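Local atomic coordinates of N-hydroxyarylamine O-acetyltransferase (Bacillus cereus, PDB entry 4DMO), a protein that acetylates arylamines, and probably N-hydroxyarylamines, with a non-canonical catalytic triad. Residues I111-T116 and Y122-G127; R152-M157 and N162-M167. All blocks are in the same frame, centred on the assembly; numbering follows the deposited sequence.

Contact 1: residues I111-T116 and Y122-G127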
ATOM      1  N   ILE A 111      -0.073   3.178   8.047  1.00 15.51           N
ATOM      2  CA  ILE A 111       1.185   2.569   8.424  1.00 12.97           C
ATOM      3  C   ILE A 111       2.045   2.524   7.200  1.00 12.41           C
ATOM      4  O   ILE A 111       1.540   2.302   6.115  1.00 18.16           O
ATOM      5  CB  ILE A 111       1.004   1.149   8.905  1.00 16.55           C
ATOM      6  CG1 ILE A 111       0.167   1.129  10.171  1.00 17.18           C
ATOM      7  CG2 ILE A 111       2.360   0.460   9.101  1.00 14.41           C
ATOM      8  CD1 ILE A 111       0.849   1.703  11.375  1.00 21.61           C
ATOM      9  N   ALA A 112       3.340   2.727   7.374  1.00 15.59           N
ATOM     10  CA  ALA A 112       4.299   2.687   6.267  1.00 15.46           C
ATOM     11  C   ALA A 112       5.638   2.205   6.792  1.00 18.03           C
ATOM     12  O   ALA A 112       5.805   1.946   7.993  1.00 22.40           O
ATOM     13  CB  ALA A 112       4.446   4.056   5.623  1.00 21.50           C
ATOM     14  N   THR A 113       6.593   2.101   5.883  1.00 23.86           N
ATOM     15  CA  THR A 113       7.887   1.524   6.169  1.00 21.61           C
ATOM     16  C   THR A 113       9.003   2.520   5.879  1.00 21.51           C
ATOM     17  O   THR A 113       8.972   3.195   4.855  1.00 29.74           O
ATOM     18  CB  THR A 113       8.102   0.298   5.259  1.00 23.38           C
ATOM     19  OG1 THR A 113       7.044  -0.648   5.440  1.00 19.80           O
ATOM     20  CG2 THR A 113       9.421  -0.375   5.559  1.00 24.88           C
ATOM     21  N   VAL A 114       9.994   2.626   6.753  1.00 15.98           N
ATOM     22  CA  VAL A 114      11.175   3.425   6.419  1.00 28.54           C
ATOM     23  C   VAL A 114      12.409   2.519   6.389  1.00 27.56           C
ATOM     24  O   VAL A 114      12.541   1.566   7.179  1.00 26.89           O
ATOM     25  CB  VAL A 114      11.406   4.606   7.371  1.00 29.35           C
ATOM     26  CG1 VAL A 114      10.203   5.552   7.346  1.00 19.23           C
ATOM     27  CG2 VAL A 114      11.671   4.090   8.749  1.00 33.23           C
ATOM     28  N   LEU A 115      13.263   2.798   5.419  1.00 23.12           N
ATOM     29  CA  LEU A 115      14.441   1.995   5.137  1.00 27.80           C
ATOM     30  C   LEU A 115      15.708   2.872   5.203  1.00 31.72           C
ATOM     31  O   LEU A 115      15.745   3.985   4.681  1.00 24.46           O
ATOM     32  CB  LEU A 115      14.329   1.359   3.748  1.00 20.74           C
ATOM     33  CG  LEU A 115      15.644   0.707   3.282  1.00 32.24           C
ATOM     34  CD1 LEU A 115      16.015  -0.445   4.168  1.00 40.43           C
ATOM     35  CD2 LEU A 115      15.575   0.239   1.843  1.00 40.52           C
ATOM     36  N   THR A 116      16.736   2.331   5.840  1.00 31.30           N
ATOM     37  CA  THR A 116      18.031   2.962   5.941  1.00 30.82           C
ATOM     38  C   THR A 116      19.018   2.291   5.010  1.00 31.95           C
ATOM     39  O   THR A 116      19.317   1.108   5.152  1.00 34.62           O
ATOM     40  CB  THR A 116      18.565   2.832   7.356  1.00 32.71           C
ATOM     41  OG1 THR A 116      17.663   3.481   8.252  1.00 37.54           O
ATOM     42  CG2 THR A 116      19.923   3.458   7.485  1.00 40.67           C
ATOM     43  N   TYR A 122      14.908   6.371   3.554  1.00 27.12           N
ATOM     44  CA  TYR A 122      13.940   6.278   2.467  1.00 29.91           C
ATOM     45  C   TYR A 122      12.622   5.785   3.011  1.00 26.86           C
ATOM     46  O   TYR A 122      12.588   4.892   3.844  1.00 26.94           O
ATOM     47  CB  TYR A 122      14.427   5.326   1.366  1.00 34.37           C
ATOM     48  CG  TYR A 122      15.735   5.757   0.740  1.00 27.75           C
ATOM     49  CD1 TYR A 122      16.928   5.522   1.381  1.00 22.29           C
ATOM     50  CD2 TYR A 122      15.760   6.410  -0.485  1.00 30.21           C
ATOM     51  CE1 TYR A 122      18.112   5.928   0.846  1.00 22.68           C
ATOM     52  CE2 TYR A 122      16.949   6.832  -1.040  1.00 25.37           C
ATOM     53  CZ  TYR A 122      18.127   6.577  -0.369  1.00 28.73           C
ATOM     54  OH  TYR A 122      19.325   6.973  -0.907  1.00 36.23           O
ATOM     55  N   LEU A 123      11.543   6.387   2.533  1.00 32.20           N
ATOM     56  CA  LEU A 123      10.194   5.907   2.792  1.00 20.73           C
ATOM     57  C   LEU A 123       9.865   4.839   1.759  1.00 23.30           C
ATOM     58  O   LEU A 123       9.926   5.089   0.549  1.00 19.73           O
ATOM     59  CB  LEU A 123       9.212   7.048   2.655  1.00 21.15           C
ATOM     60  CG  LEU A 123       7.717   6.822   2.825  1.00 22.61           C
ATOM     61  CD1 LEU A 123       7.350   6.579   4.289  1.00 23.41           C
ATOM     62  CD2 LEU A 123       7.008   8.037   2.279  1.00 23.55           C
ATOM     63  N   ILE A 124       9.518   3.648   2.238  1.00 21.75           N
ATOM     64  CA  ILE A 124       9.034   2.582   1.364  1.00 18.81           C
ATOM     65  C   ILE A 124       7.491   2.495   1.409  1.00 19.43           C
ATOM     66  O   ILE A 124       6.902   2.062   2.407  1.00 18.23           O
ATOM     67  CB  ILE A 124       9.663   1.236   1.777  1.00 19.30           C
ATOM     68  CG1 ILE A 124      11.192   1.396   1.893  1.00 28.98           C
ATOM     69  CG2 ILE A 124       9.249   0.125   0.810  1.00 21.20           C
ATOM     70  CD1 ILE A 124      11.894   1.966   0.619  1.00 22.68           C
ATOM     71  N   GLU A 125       6.851   2.910   0.322  1.00 15.43           N
ATOM     72  CA  GLU A 125       5.397   3.028   0.295  1.00 19.73           C
ATOM     73  C   GLU A 125       4.790   2.181  -0.804  1.00 16.11           C
ATOM     74  O   GLU A 125       4.866   2.511  -1.994  1.00 11.17           O
ATOM     75  CB  GLU A 125       4.961   4.494   0.129  1.00 17.54           C
ATOM     76  CG  GLU A 125       3.465   4.708   0.131  1.00 20.11           C
ATOM     77  CD  GLU A 125       2.810   4.159   1.388  1.00 18.48           C
ATOM     78  OE1 GLU A 125       3.017   4.752   2.475  1.00 14.42           O
ATOM     79  OE2 GLU A 125       2.062   3.153   1.273  1.00 13.01           O
ATOM     80  N   VAL A 126       4.139   1.095  -0.376  1.00 14.02           N
ATOM     81  CA  VAL A 126       3.487   0.170  -1.296  1.00 15.29           C
ATOM     82  C   VAL A 126       1.983  -0.026  -1.001  1.00 16.35           C
ATOM     83  O   VAL A 126       1.317  -0.839  -1.666  1.00  9.03           O
ATOM     84  CB  VAL A 126       4.208  -1.192  -1.291  1.00 13.20           C
ATOM     85  CG1 VAL A 126       5.647  -0.980  -1.700  1.00 16.77           C
ATOM     86  CG2 VAL A 126       4.126  -1.828   0.086  1.00 11.39           C
ATOM     87  N   GLY A 127       1.436   0.770  -0.069  1.00 15.06           N
ATOM     88  CA  GLY A 127       0.087   0.545   0.407  1.00 14.16           C
ATOM     89  C   GLY A 127      -0.906   1.679   0.348  1.00 16.58           C
ATOM     90  O   GLY A 127      -2.034   1.544   0.839  1.00 22.58           O
TER
HETATM   91  O   HOH W   1       6.453  -0.674   2.818  1.00 22.13           O
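Leu115 and Tyr122 form a hydrogen-bonded antiparallel pair, Val114 and Leu123 a non-hydrogen-bonded one, and Thr113 and Ile124 the next hydrogen-bonded pair of this beta hairpin. Both bonds of the first pair are short, with Leu115 N to Tyr122 O at 2.7 Å. The Thr113-Ile124 pair is less even. Ile124 N lies 2.7 Å from Thr113 O, but the return bond from Thr113 N to Ile124 O is weak, at 3.5 Å. Beyond this pair, toward Glu125, the strands part. A water helps here: it accepts from Thr113 OG1 and donates to Ile124 O at 2.8 Å. The Thr113 hydroxyl reaches it because chi1 of -57° sets OG1 beside the backbone N.

Thr113, Leu115, Tyr122 and Ile124 share one face. There Ile124 CG1 packs on Leu115 CB at 3.6 Å, while Leu115 O lies at the edge of the Tyr122 ring. Helices 27-37 and 71-84 cover this side. On the other face Leu123 CD1 touches Ala112 CB at 4.1 Å.

Past the strand end Glu125 bends at chi2 (56°), and Glu125 OE1 comes 3.5 Å from Ala112 CB. Its OE2 accepts from Gly127 N through the anti lone pair, and from Asn75. OE1 bonds to His110. This pairing is consistent with Glu125 being the triad glutamate, its carboxylate fixed by bonds to both oxygens.

Contact 2: residues R152-M157 and N162-M167; sequences RIRKEM and NYILEM
Glu166 lies between Arg152 and Arg154 on one face of an antiparallel beta hairpin, and the three form a salt-bridge network with Glu156. Arg152 runs alongside Glu166, pointing the same way, with guanidinium and carboxylate planes 39° apart. Arg152 NE is 2.8 Å from Glu166 OE1. Arg154 comes across instead and bends at chi3 (-71°) to present its side. Arg154 NE meets Glu166 OE1, and Arg154 NH2 meets Glu166 OE2, each at 2.7 Å. The two NE atoms reach OE1 from opposite faces of the carboxylate. These bonds probably favour the charged form of Glu166. The third nitrogen of Arg154, NH1, bonds to Glu156 OE2 at 2.9 Å, and Ile164 CD1 sits over one face of the guanidinium, toward its rim. Arg152 also makes a cation-pi contact with Trp182, a residue of the pocket that holds the bound sulfonate ligand.

The face of Ile153, Lys155, Tyr163 and Leu165 is more apolar. Lys155 CG lies over the Tyr163 ring, 3.9 Å from its centroid, in a CH-pi contact. Ile153 CG2 approaches the same ring obliquely. Phe139 meets that ring edge-to-face.

At the turn end, Asn162 and Tyr163 both face Phe188 in a classic beta bulge. The Asn162 amide bonds to Ile190 and Glu191, while Met157 CE rests 3.4 Å from Asn162 CB. Asn162 O accepts from Glu156 N and from a water, which in turn takes a hydrogen bond from Lys155 NZ at 2.8 Å.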
ATOM      1  N   ARG A 152       7.316  13.329  -2.963  1.00 23.11           N
ATOM      2  CA  ARG A 152       8.484  13.839  -2.251  1.00 20.75           C
ATOM      3  C   ARG A 152       8.173  13.946  -0.776  1.00 18.69           C
ATOM      4  O   ARG A 152       7.016  14.139  -0.363  1.00 17.75           O
ATOM      5  CB  ARG A 152       8.909  15.224  -2.794  1.00 23.25           C
ATOM      6  CG  ARG A 152       8.170  16.393  -2.157  1.00 27.74           C
ATOM      7  CD  ARG A 152       8.471  17.761  -2.793  1.00 34.83           C
ATOM      8  NE  ARG A 152       7.486  18.777  -2.391  1.00 32.65           N
ATOM      9  CZ  ARG A 152       7.413  20.014  -2.894  1.00 38.00           C
ATOM     10  NH1 ARG A 152       8.277  20.412  -3.828  1.00 38.06           N
ATOM     11  NH2 ARG A 152       6.469  20.857  -2.487  1.00 28.15           N
ATOM     12  N   ILE A 153       9.222  13.886   0.019  1.00 20.47           N
ATOM     13  CA  ILE A 153       9.072  14.018   1.457  1.00 24.74           C
ATOM     14  C   ILE A 153       9.510  15.403   1.910  1.00 21.92           C
ATOM     15  O   ILE A 153      10.467  15.948   1.384  1.00 24.50           O
ATOM     16  CB  ILE A 153       9.947  12.984   2.168  1.00 25.37           C
ATOM     17  CG1 ILE A 153       9.392  11.576   1.907  1.00 22.10           C
ATOM     18  CG2 ILE A 153      10.040  13.311   3.651  1.00 27.08           C
ATOM     19  CD1 ILE A 153      10.241  10.503   2.502  1.00 27.29           C
ATOM     20  N   ARG A 154       8.813  15.976   2.881  1.00 19.09           N
ATOM     21  CA  ARG A 154       9.285  17.196   3.510  1.00 29.50           C
ATOM     22  C   ARG A 154       9.171  17.055   5.008  1.00 27.97           C
ATOM     23  O   ARG A 154       8.214  16.468   5.520  1.00 24.15           O
ATOM     24  CB  ARG A 154       8.524  18.432   3.009  1.00 29.64           C
ATOM     25  CG  ARG A 154       8.812  18.763   1.548  1.00 23.54           C
ATOM     26  CD  ARG A 154       8.533  20.250   1.229  1.00 27.07           C
ATOM     27  NE  ARG A 154       7.104  20.568   1.223  1.00 25.78           N
ATOM     28  CZ  ARG A 154       6.469  21.289   2.157  1.00 31.75           C
ATOM     29  NH1 ARG A 154       7.117  21.787   3.204  1.00 24.50           N
ATOM     30  NH2 ARG A 154       5.164  21.493   2.064  1.00 26.06           N
ATOM     31  N   LYS A 155      10.182  17.544   5.706  1.00 19.97           N
ATOM     32  CA  LYS A 155      10.107  17.656   7.151  1.00 30.44           C
ATOM     33  C   LYS A 155       9.147  18.796   7.432  1.00 28.23           C
ATOM     34  O   LYS A 155       9.356  19.918   6.986  1.00 40.35           O
ATOM     35  CB  LYS A 155      11.490  17.943   7.746  1.00 32.55           C
ATOM     36  CG  LYS A 155      11.643  17.552   9.215  1.00 33.69           C
ATOM     37  CD  LYS A 155      13.033  17.953   9.750  1.00 40.83           C
ATOM     38  CE  LYS A 155      13.350  17.314  11.105  1.00 40.09           C
ATOM     39  NZ  LYS A 155      12.375  17.739  12.157  1.00 45.97           N
ATOM     40  N   GLU A 156       8.065  18.493   8.128  1.00 29.83           N
ATOM     41  CA  GLU A 156       7.069  19.496   8.444  1.00 31.32           C
ATOM     42  C   GLU A 156       6.133  19.052   9.559  1.00 33.70           C
ATOM     43  O   GLU A 156       5.435  18.039   9.469  1.00 29.94           O
ATOM     44  CB  GLU A 156       6.258  19.859   7.221  1.00 28.47           C
ATOM     45  CG  GLU A 156       5.259  20.953   7.518  1.00 34.56           C
ATOM     46  CD  GLU A 156       4.560  21.460   6.278  1.00 41.39           C
ATOM     47  OE1 GLU A 156       3.344  21.218   6.161  1.00 45.71           O
ATOM     48  OE2 GLU A 156       5.224  22.104   5.423  1.00 53.97           O
ATOM     49  N   MET A 157       6.148  19.843  10.618  1.00 31.58           N
ATOM     50  CA  MET A 157       5.333  19.602  11.782  1.00 31.45           C
ATOM     51  C   MET A 157       3.914  19.896  11.367  1.00 25.32           C
ATOM     52  O   MET A 157       3.636  20.930  10.775  1.00 27.24           O
ATOM     53  CB  MET A 157       5.768  20.524  12.925  1.00 31.10           C
ATOM     54  CG  MET A 157       5.202  20.185  14.303  1.00 37.61           C
ATOM     55  SD  MET A 157       5.750  18.599  14.905  1.00 54.70           S
ATOM     56  CE  MET A 157       7.427  18.598  14.256  1.00 36.66           C
ATOM     57  N   ASN A 162       5.509  14.622  12.058  1.00 29.94           N
ATOM     58  CA  ASN A 162       6.592  15.571  11.895  1.00 27.31           C
ATOM     59  C   ASN A 162       7.231  15.481  10.520  1.00 30.93           C
ATOM     60  O   ASN A 162       8.207  16.180  10.260  1.00 24.85           O
ATOM     61  CB  ASN A 162       7.651  15.415  12.984  1.00 23.38           C
ATOM     62  CG  ASN A 162       7.951  13.991  13.312  1.00 26.82           C
ATOM     63  OD1 ASN A 162       8.162  13.157  12.428  1.00 28.68           O
ATOM     64  ND2 ASN A 162       7.944  13.685  14.601  1.00 30.18           N
ATOM     65  N   TYR A 163       6.675  14.634   9.648  1.00 25.21           N
ATOM     66  CA  TYR A 163       7.068  14.593   8.234  1.00 26.01           C
ATOM     67  C   TYR A 163       5.819  14.466   7.379  1.00 24.89           C
ATOM     68  O   TYR A 163       4.725  14.204   7.870  1.00 22.90           O
ATOM     69  CB  TYR A 163       7.991  13.417   7.932  1.00 21.26           C
ATOM     70  CG  TYR A 163       9.426  13.600   8.370  1.00 23.26           C
ATOM     71  CD1 TYR A 163      10.372  14.084   7.478  1.00 27.48           C
ATOM     72  CD2 TYR A 163       9.840  13.276   9.652  1.00 17.73           C
ATOM     73  CE1 TYR A 163      11.674  14.249   7.845  1.00 24.98           C
ATOM     74  CE2 TYR A 163      11.153  13.429  10.035  1.00 24.87           C
ATOM     75  CZ  TYR A 163      12.074  13.919   9.116  1.00 28.05           C
ATOM     76  OH  TYR A 163      13.406  14.109   9.446  1.00 30.64           O
ATOM     77  N   ILE A 164       5.977  14.672   6.091  1.00 22.65           N
ATOM     78  CA  ILE A 164       4.851  14.571   5.192  1.00 18.85           C
ATOM     79  C   ILE A 164       5.292  13.945   3.896  1.00 20.89           C
ATOM     80  O   ILE A 164       6.452  14.083   3.478  1.00 18.67           O
ATOM     81  CB  ILE A 164       4.189  15.940   4.873  1.00 20.96           C
ATOM     82  CG1 ILE A 164       5.121  16.831   4.043  1.00 19.72           C
ATOM     83  CG2 ILE A 164       3.741  16.649   6.154  1.00 20.24           C
ATOM     84  CD1 ILE A 164       4.463  18.203   3.660  1.00 20.71           C
ATOM     85  N   LEU A 165       4.343  13.239   3.283  1.00 24.02           N
ATOM     86  CA  LEU A 165       4.484  12.771   1.921  1.00 17.97           C
ATOM     87  C   LEU A 165       3.562  13.580   1.048  1.00 22.70           C
ATOM     88  O   LEU A 165       2.328  13.529   1.194  1.00 23.52           O
ATOM     89  CB  LEU A 165       4.127  11.298   1.804  1.00 21.31           C
ATOM     90  CG  LEU A 165       4.315  10.864   0.364  1.00 18.83           C
ATOM     91  CD1 LEU A 165       5.784  10.794   0.043  1.00 17.28           C
ATOM     92  CD2 LEU A 165       3.625   9.551   0.074  1.00 30.36           C
ATOM     93  N   GLU A 166       4.174  14.351   0.157  1.00 22.03           N
ATOM     94  CA  GLU A 166       3.461  15.190  -0.765  1.00 18.81           C
ATOM     95  C   GLU A 166       3.462  14.549  -2.133  1.00 16.90           C
ATOM     96  O   GLU A 166       4.333  13.775  -2.474  1.00 19.29           O
ATOM     97  CB  GLU A 166       4.151  16.555  -0.870  1.00 28.41           C
ATOM     98  CG  GLU A 166       3.596  17.619   0.038  1.00 23.55           C
ATOM     99  CD  GLU A 166       4.437  18.868   0.003  1.00 30.76           C
ATOM    100  OE1 GLU A 166       5.658  18.739  -0.229  1.00 32.05           O
ATOM    101  OE2 GLU A 166       3.881  19.973   0.176  1.00 31.47           O
ATOM    102  N   MET A 167       2.484  14.904  -2.932  1.00 18.00           N
ATOM    103  CA  MET A 167       2.362  14.306  -4.238  1.00 27.42           C
ATOM    104  C   MET A 167       1.599  15.186  -5.224  1.00 31.58           C
ATOM    105  O   MET A 167       0.799  16.067  -4.846  1.00 22.45           O
ATOM    106  CB  MET A 167       1.624  12.977  -4.126  1.00 20.25           C
ATOM    107  CG  MET A 167       0.132  13.133  -3.810  1.00 25.62           C
ATOM    108  SD  MET A 167      -0.699  11.598  -3.312  1.00 28.63           S
ATOM    109  CE  MET A 167      -2.377  12.162  -2.969  1.00 23.84           C
TER
HETATM  110  O   HOH W   2       9.652  18.238  12.029  1.00 27.78           O

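Both contacts are antiparallel hairpins of the same sheet, one following the other along the chain, with centres about 13 Å apart. They meet at Leu123: Leu123 CB lies 3.6 Å from Ile153 CD1, so an apolar face of contact 1 packs directly against one of contact 2. Contact 1 is buried near the centre of the chain, where backbone bonds and aliphatic side chains make up the contact and its one carboxylate is tied to His110. Contact 2 centres about 18 Å from the chain centre and is partly buried. Its opposing charges are gathered on the face turned from Leu123, close to the ligand pocket. The interior hairpin carries a carboxylate-imidazole pair consistent with part of the catalytic triad, the outer one a salt-bridge network.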